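Local coordinates for lactococcal prophage ps3 protein 05 (Staphylococcus epidermidis ATCC 12228, PDB 3G8W) that is a probable acetyltransferase of the GNAT family, expected to transfer an acetyl group from acetyl-coenzyme A to an acceptor not yet identified, at residues L10-L15 with I47-T52; M119-S124 with F155-L160. One frame throughout, in Å; residues are numbered along the deposited sequence.

Interaction 1. Residues L10-L15 with I47-T52; sequences LNQNDL and ILSNHT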
loop_
_atom_site.group_PDB
_atom_site.type_symbol
_atom_site.label_atom_id
_atom_site.label_comp_id
_atom_site.label_asym_id
_atom_site.label_seq_id
_atom_site.Cartn_x
_atom_site.Cartn_y
_atom_site.Cartn_z
ATOM N N LEU B 10 -3.213 2.688 -21.602
ATOM C CA LEU B 10 -3.520 1.302 -21.947
ATOM C C LEU B 10 -4.876 0.900 -21.387
ATOM O O LEU B 10 -5.381 1.522 -20.451
ATOM C CB LEU B 10 -2.437 0.360 -21.428
ATOM C CG LEU B 10 -1.445 -0.138 -22.471
ATOM C CD1 LEU B 10 -0.975 1.003 -23.391
ATOM C CD2 LEU B 10 -0.281 -0.878 -21.820
ATOM N N ASN B 11 -5.453 -0.146 -21.968
ATOM C CA ASN B 11 -6.768 -0.627 -21.595
ATOM C C ASN B 11 -6.857 -2.126 -21.920
ATOM O O ASN B 11 -5.932 -2.685 -22.518
ATOM C CB ASN B 11 -7.816 0.165 -22.378
ATOM C CG ASN B 11 -8.118 -0.455 -23.714
ATOM O OD1 ASN B 11 -8.798 -1.471 -23.772
ATOM N ND2 ASN B 11 -7.608 0.131 -24.789
ATOM N N GLN B 12 -7.972 -2.768 -21.569
ATOM C CA GLN B 12 -8.164 -4.208 -21.844
ATOM C C GLN B 12 -8.068 -4.643 -23.321
ATOM O O GLN B 12 -8.104 -5.834 -23.619
ATOM C CB GLN B 12 -9.436 -4.754 -21.172
ATOM C CG GLN B 12 -10.561 -3.740 -20.956
ATOM C CD GLN B 12 -11.633 -4.235 -19.982
ATOM O OE1 GLN B 12 -11.768 -5.438 -19.733
ATOM N NE2 GLN B 12 -12.404 -3.302 -19.431
ATOM N N ASN B 13 -7.918 -3.677 -24.224
ATOM C CA ASN B 13 -7.616 -3.940 -25.637
ATOM C C ASN B 13 -6.129 -4.150 -25.894
ATOM O O ASN B 13 -5.718 -4.366 -27.025
ATOM C CB ASN B 13 -8.068 -2.771 -26.510
ATOM C CG ASN B 13 -9.437 -2.971 -27.085
ATOM O OD1 ASN B 13 -10.432 -2.516 -26.519
ATOM N ND2 ASN B 13 -9.504 -3.653 -28.218
ATOM N N ASP B 14 -5.323 -4.066 -24.852
ATOM C CA ASP B 14 -3.889 -4.135 -25.028
ATOM C C ASP B 14 -3.284 -5.309 -24.270
ATOM O O ASP B 14 -2.064 -5.474 -24.234
ATOM C CB ASP B 14 -3.249 -2.800 -24.611
ATOM C CG ASP B 14 -3.738 -1.625 -25.465
ATOM O OD1 ASP B 14 -3.641 -1.689 -26.718
ATOM O OD2 ASP B 14 -4.221 -0.633 -24.875
ATOM N N LEU B 15 -4.142 -6.138 -23.685
ATOM C CA LEU B 15 -3.668 -7.274 -22.920
ATOM C C LEU B 15 -2.616 -8.052 -23.708
ATOM O O LEU B 15 -1.558 -8.369 -23.170
ATOM C CB LEU B 15 -4.825 -8.174 -22.502
ATOM C CG LEU B 15 -4.481 -9.370 -21.610
ATOM C CD1 LEU B 15 -3.790 -8.931 -20.340
ATOM C CD2 LEU B 15 -5.735 -10.183 -21.281
ATOM N N ILE B 47 -6.815 -4.451 -13.724
ATOM C CA ILE B 47 -6.075 -3.196 -13.792
ATOM C C ILE B 47 -6.341 -2.473 -15.110
ATOM O O ILE B 47 -6.565 -1.263 -15.131
ATOM C CB ILE B 47 -4.557 -3.407 -13.575
ATOM C CG1 ILE B 47 -4.287 -4.101 -12.232
ATOM C CG2 ILE B 47 -3.813 -2.071 -13.615
ATOM C CD1 ILE B 47 -2.880 -4.696 -12.089
ATOM N N LEU B 48 -6.355 -3.239 -16.194
ATOM C CA LEU B 48 -6.515 -2.704 -17.543
ATOM C C LEU B 48 -7.880 -2.052 -17.833
ATOM O O LEU B 48 -7.995 -1.205 -18.739
ATOM C CB LEU B 48 -6.224 -3.804 -18.565
ATOM C CG LEU B 48 -4.756 -4.149 -18.785
ATOM C CD1 LEU B 48 -4.635 -5.509 -19.420
ATOM C CD2 LEU B 48 -4.089 -3.088 -19.645
ATOM N N SER B 49 -8.904 -2.459 -17.077
ATOM C CA SER B 49 -10.248 -1.884 -17.166
ATOM C C SER B 49 -10.305 -0.449 -16.618
ATOM O O SER B 49 -9.463 -0.039 -15.815
ATOM C CB SER B 49 -11.235 -2.772 -16.406
ATOM O OG SER B 49 -12.580 -2.519 -16.798
ATOM N N ASN B 50 -11.301 0.307 -17.068
ATOM C CA ASN B 50 -11.564 1.665 -16.567
ATOM C C ASN B 50 -12.483 1.739 -15.317
ATOM O O ASN B 50 -12.679 2.818 -14.736
ATOM C CB ASN B 50 -12.114 2.533 -17.700
ATOM C CG ASN B 50 -12.824 1.713 -18.760
ATOM O OD1 ASN B 50 -12.355 1.619 -19.890
ATOM N ND2 ASN B 50 -13.940 1.088 -18.394
ATOM N N HIS B 51 -13.037 0.600 -14.895
ATOM C CA HIS B 51 -13.764 0.559 -13.628
ATOM C C HIS B 51 -12.773 0.648 -12.485
ATOM O O HIS B 51 -13.135 1.106 -11.402
ATOM C CB HIS B 51 -14.676 -0.672 -13.509
ATOM C CG HIS B 51 -13.953 -1.966 -13.272
ATOM N ND1 HIS B 51 -14.390 -2.905 -12.359
ATOM C CD2 HIS B 51 -12.835 -2.483 -13.836
ATOM C CE1 HIS B 51 -13.571 -3.944 -12.367
ATOM N NE2 HIS B 51 -12.619 -3.713 -13.257
ATOM N N THR B 52 -11.529 0.212 -12.743
ATOM C CA THR B 52 -10.387 0.431 -11.851
ATOM C C THR B 52 -9.818 1.816 -12.126
ATOM O O THR B 52 -8.661 1.989 -12.499
ATOM C CB THR B 52 -9.293 -0.647 -12.004
ATOM O OG1 THR B 52 -8.712 -0.598 -13.323
ATOM C CG2 THR B 52 -9.864 -2.009 -11.743
#
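L48, the last residue of helix 41-48, drives its isobutyl group into the bend of 10-15, and its two methyls part company there. CD2 settles on the backbone of N11, 3.4 Å from N11 O, and lies 4.2 Å from L10 CB. CD1 goes to L15 instead, meeting L15 CD1 at 3.6 Å, with the two leucine side chains crossing at about a right angle. L15 CG is anti to the backbone N (chi1 -176°), and chi2 of 57° then sets CD1 against L48; the same side chain also touches L44 and K45 one turn back on the helix. The loop that receives L48 is a type I beta turn from N11 to D14, closed by D14 N to N11 O at 2.8 Å, and it links strand 6-9 to helix 15-24 of the GNAT fold. D14 braces the turn from within: OD2 accepts N11 N through its anti lone pair, while OD1 forms a salt bridge with R8. The carbonyl of L48 also faces the turn, and N11 CA makes a CA-H...O contact with L48 O at 3.2 Å. Polar and looser is the solvent side, where the helix has ended and S49 has left helical geometry. There Q12 extends beyond CG across the surface, bringing NE2 within 2.8 Å of S49 OG, with N50 farther along the exposed side.

Interaction 2. Residues M119-S124 with F155-L160; sequences MIAIAS and FDENWL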
loop_
_atom_site.group_PDB
_atom_site.type_symbol
_atom_site.label_atom_id
_atom_site.label_comp_id
_atom_site.label_asym_id
_atom_site.label_seq_id
_atom_site.Cartn_x
_atom_site.Cartn_y
_atom_site.Cartn_z
HETATM N N MSE B 119 5.481 7.859 -5.362
HETATM C CA MSE B 119 6.465 6.973 -4.794
HETATM C C MSE B 119 6.741 5.755 -5.675
HETATM O O MSE B 119 5.868 5.247 -6.384
HETATM C CB MSE B 119 6.029 6.500 -3.416
HETATM C CG MSE B 119 6.311 7.447 -2.279
HETATM SE SE MSE B 119 4.926 7.190 -0.938
HETATM C CE MSE B 119 5.484 5.584 -0.040
ATOM N N ILE B 120 7.969 5.272 -5.594
ATOM C CA ILE B 120 8.369 4.045 -6.248
ATOM C C ILE B 120 9.316 3.307 -5.320
ATOM O O ILE B 120 10.149 3.919 -4.654
ATOM C CB ILE B 120 8.993 4.302 -7.658
ATOM C CG1 ILE B 120 9.228 2.993 -8.401
ATOM C CG2 ILE B 120 10.238 5.231 -7.620
ATOM C CD1 ILE B 120 9.045 3.160 -9.922
ATOM N N ALA B 121 9.136 1.994 -5.243
ATOM C CA ALA B 121 10.027 1.120 -4.503
ATOM C C ALA B 121 10.921 0.449 -5.519
ATOM O O ALA B 121 10.435 -0.186 -6.467
ATOM C CB ALA B 121 9.236 0.091 -3.722
ATOM N N ILE B 122 12.232 0.613 -5.347
ATOM C CA ILE B 122 13.223 0.015 -6.261
ATOM C C ILE B 122 14.116 -0.930 -5.490
ATOM O O ILE B 122 14.550 -0.597 -4.385
ATOM C CB ILE B 122 14.087 1.081 -6.945
ATOM C CG1 ILE B 122 13.187 2.036 -7.735
ATOM C CG2 ILE B 122 15.049 0.414 -7.880
ATOM C CD1 ILE B 122 13.788 3.386 -8.101
ATOM N N ALA B 123 14.367 -2.106 -6.075
ATOM C CA ALA B 123 15.233 -3.129 -5.474
ATOM C C ALA B 123 16.629 -2.588 -5.236
ATOM O O ALA B 123 17.279 -2.108 -6.155
ATOM C CB ALA B 123 15.295 -4.352 -6.360
ATOM N N SER B 124 17.100 -2.678 -4.003
ATOM C CA SER B 124 18.367 -2.058 -3.620
ATOM C C SER B 124 19.544 -2.231 -4.585
ATOM O O SER B 124 20.464 -1.422 -4.582
ATOM C CB SER B 124 18.752 -2.465 -2.204
ATOM O OG SER B 124 17.975 -1.697 -1.283
ATOM N N PHE B 155 14.929 -9.496 -0.727
ATOM C CA PHE B 155 15.439 -8.310 -1.404
ATOM C C PHE B 155 15.067 -7.016 -0.684
ATOM O O PHE B 155 13.915 -6.801 -0.326
ATOM C CB PHE B 155 14.939 -8.265 -2.851
ATOM C CG PHE B 155 15.243 -9.505 -3.610
ATOM C CD1 PHE B 155 16.463 -9.638 -4.275
ATOM C CD2 PHE B 155 14.342 -10.567 -3.621
ATOM C CE1 PHE B 155 16.788 -10.816 -4.966
ATOM C CE2 PHE B 155 14.640 -11.749 -4.302
ATOM C CZ PHE B 155 15.870 -11.877 -4.980
ATOM N N ASP B 156 16.058 -6.166 -0.460
ATOM C CA ASP B 156 15.845 -4.837 0.111
ATOM C C ASP B 156 15.299 -3.852 -0.926
ATOM O O ASP B 156 15.512 -4.020 -2.125
ATOM C CB ASP B 156 17.149 -4.293 0.709
ATOM C CG ASP B 156 17.714 -5.188 1.768
ATOM O OD1 ASP B 156 16.963 -5.983 2.382
ATOM O OD2 ASP B 156 18.926 -5.091 2.004
ATOM N N GLU B 157 14.600 -2.821 -0.476
ATOM C CA GLU B 157 14.130 -1.836 -1.435
ATOM C C GLU B 157 14.379 -0.429 -0.951
ATOM O O GLU B 157 14.333 -0.152 0.262
ATOM C CB GLU B 157 12.638 -2.038 -1.802
ATOM C CG GLU B 157 12.384 -3.169 -2.830
ATOM C CD GLU B 157 10.890 -3.442 -3.115
ATOM O OE1 GLU B 157 10.578 -4.317 -3.972
ATOM O OE2 GLU B 157 10.029 -2.796 -2.481
ATOM N N ASN B 158 14.659 0.448 -1.906
ATOM C CA ASN B 158 14.781 1.862 -1.619
ATOM C C ASN B 158 13.520 2.507 -2.107
ATOM O O ASN B 158 13.096 2.309 -3.244
ATOM C CB ASN B 158 16.019 2.495 -2.259
ATOM C CG ASN B 158 17.280 2.309 -1.421
ATOM O OD1 ASN B 158 18.173 1.569 -1.798
ATOM N ND2 ASN B 158 17.350 2.976 -0.281
ATOM N N TRP B 159 12.890 3.236 -1.207
ATOM C CA TRP B 159 11.706 3.942 -1.528
ATOM C C TRP B 159 12.115 5.340 -1.872
ATOM O O TRP B 159 12.765 6.032 -1.068
ATOM C CB TRP B 159 10.758 3.955 -0.347
ATOM C CG TRP B 159 9.958 2.703 -0.188
ATOM C CD1 TRP B 159 10.324 1.600 0.504
ATOM C CD2 TRP B 159 8.639 2.446 -0.681
ATOM N NE1 TRP B 159 9.321 0.664 0.470
ATOM C CE2 TRP B 159 8.273 1.160 -0.242
ATOM C CE3 TRP B 159 7.726 3.185 -1.442
ATOM C CZ2 TRP B 159 7.039 0.577 -0.540
ATOM C CZ3 TRP B 159 6.463 2.607 -1.739
ATOM C CH2 TRP B 159 6.146 1.303 -1.295
ATOM N N LEU B 160 11.724 5.737 -3.084
ATOM C CA LEU B 160 11.879 7.112 -3.547
ATOM C C LEU B 160 10.560 7.883 -3.657
ATOM O O LEU B 160 9.482 7.308 -3.884
ATOM C CB LEU B 160 12.564 7.128 -4.899
ATOM C CG LEU B 160 14.012 6.710 -5.009
ATOM C CD1 LEU B 160 14.187 5.349 -4.438
ATOM C CD2 LEU B 160 14.330 6.734 -6.492
#
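A121 and W159, a non-hydrogen-bonded pair of antiparallel strands 117-123 and 153-163, meet as methyl over ring. A121 CB stands 3.8 Å from the centroid of the six-membered ring, 10° off the ring normal, a CH-pi contact over the face. W159 CG is anti to the carbonyl carbon (chi1 -81°) and chi2 of 88° turns the ring face toward A121; the indole NE1 bonds to E144 on the next strand, which would help fix the ring's rotation. The CE methyl of selenomethionine M119 comes up obliquely, 3.6 Å from W159 CZ3. E157 shares this region: its extended chain carries OE2 to A121 CB, while OE1 bonds to S148. On the opposite face of the sheet I120 and L160 lie side by side pointing the same way, and I122 CD1 reaches L160 CD2 at 3.8 Å; helix 127-136 packs on I120 and I122 through F133, and on I122 also through A129. Between the faces run paired backbone bonds, I120 with L160 and I122 with N158. Just past the strand, S124 N bonds D156 O at 2.8 Å, and S124 OG gives N158 OD1 a weak bond, K130 being the stronger partner of that oxygen. The face under helix 127-136 is thus mainly apolar, with N158 its polar member, whereas W159 and E157 bond to strand 139-150, fixing strand 153-163 from both sides.

How the interactions relate
Interaction 1 comes first along the chain and is complete before interaction 2 begins; their centres lie 26 Å apart, on opposite sides of the chain's centre, and their nearest atoms are about 14 Å apart. Both belong to one GNAT domain built on a mixed seven-stranded sheet. Interaction 1 joins the loop after the outermost strand 6-9 to the end of helix 41-48, so it packs the end of that helix against the loop beside the sheet edge formed by strand 6-9. Interaction 2 lies within the sheet towards its other edge, where strand 153-163 sits between 117-123 and 139-150. Interaction 1 is thus loop-to-helix packing near strand 6-9, whereas interaction 2 is strand pairing toward the 139-150 edge.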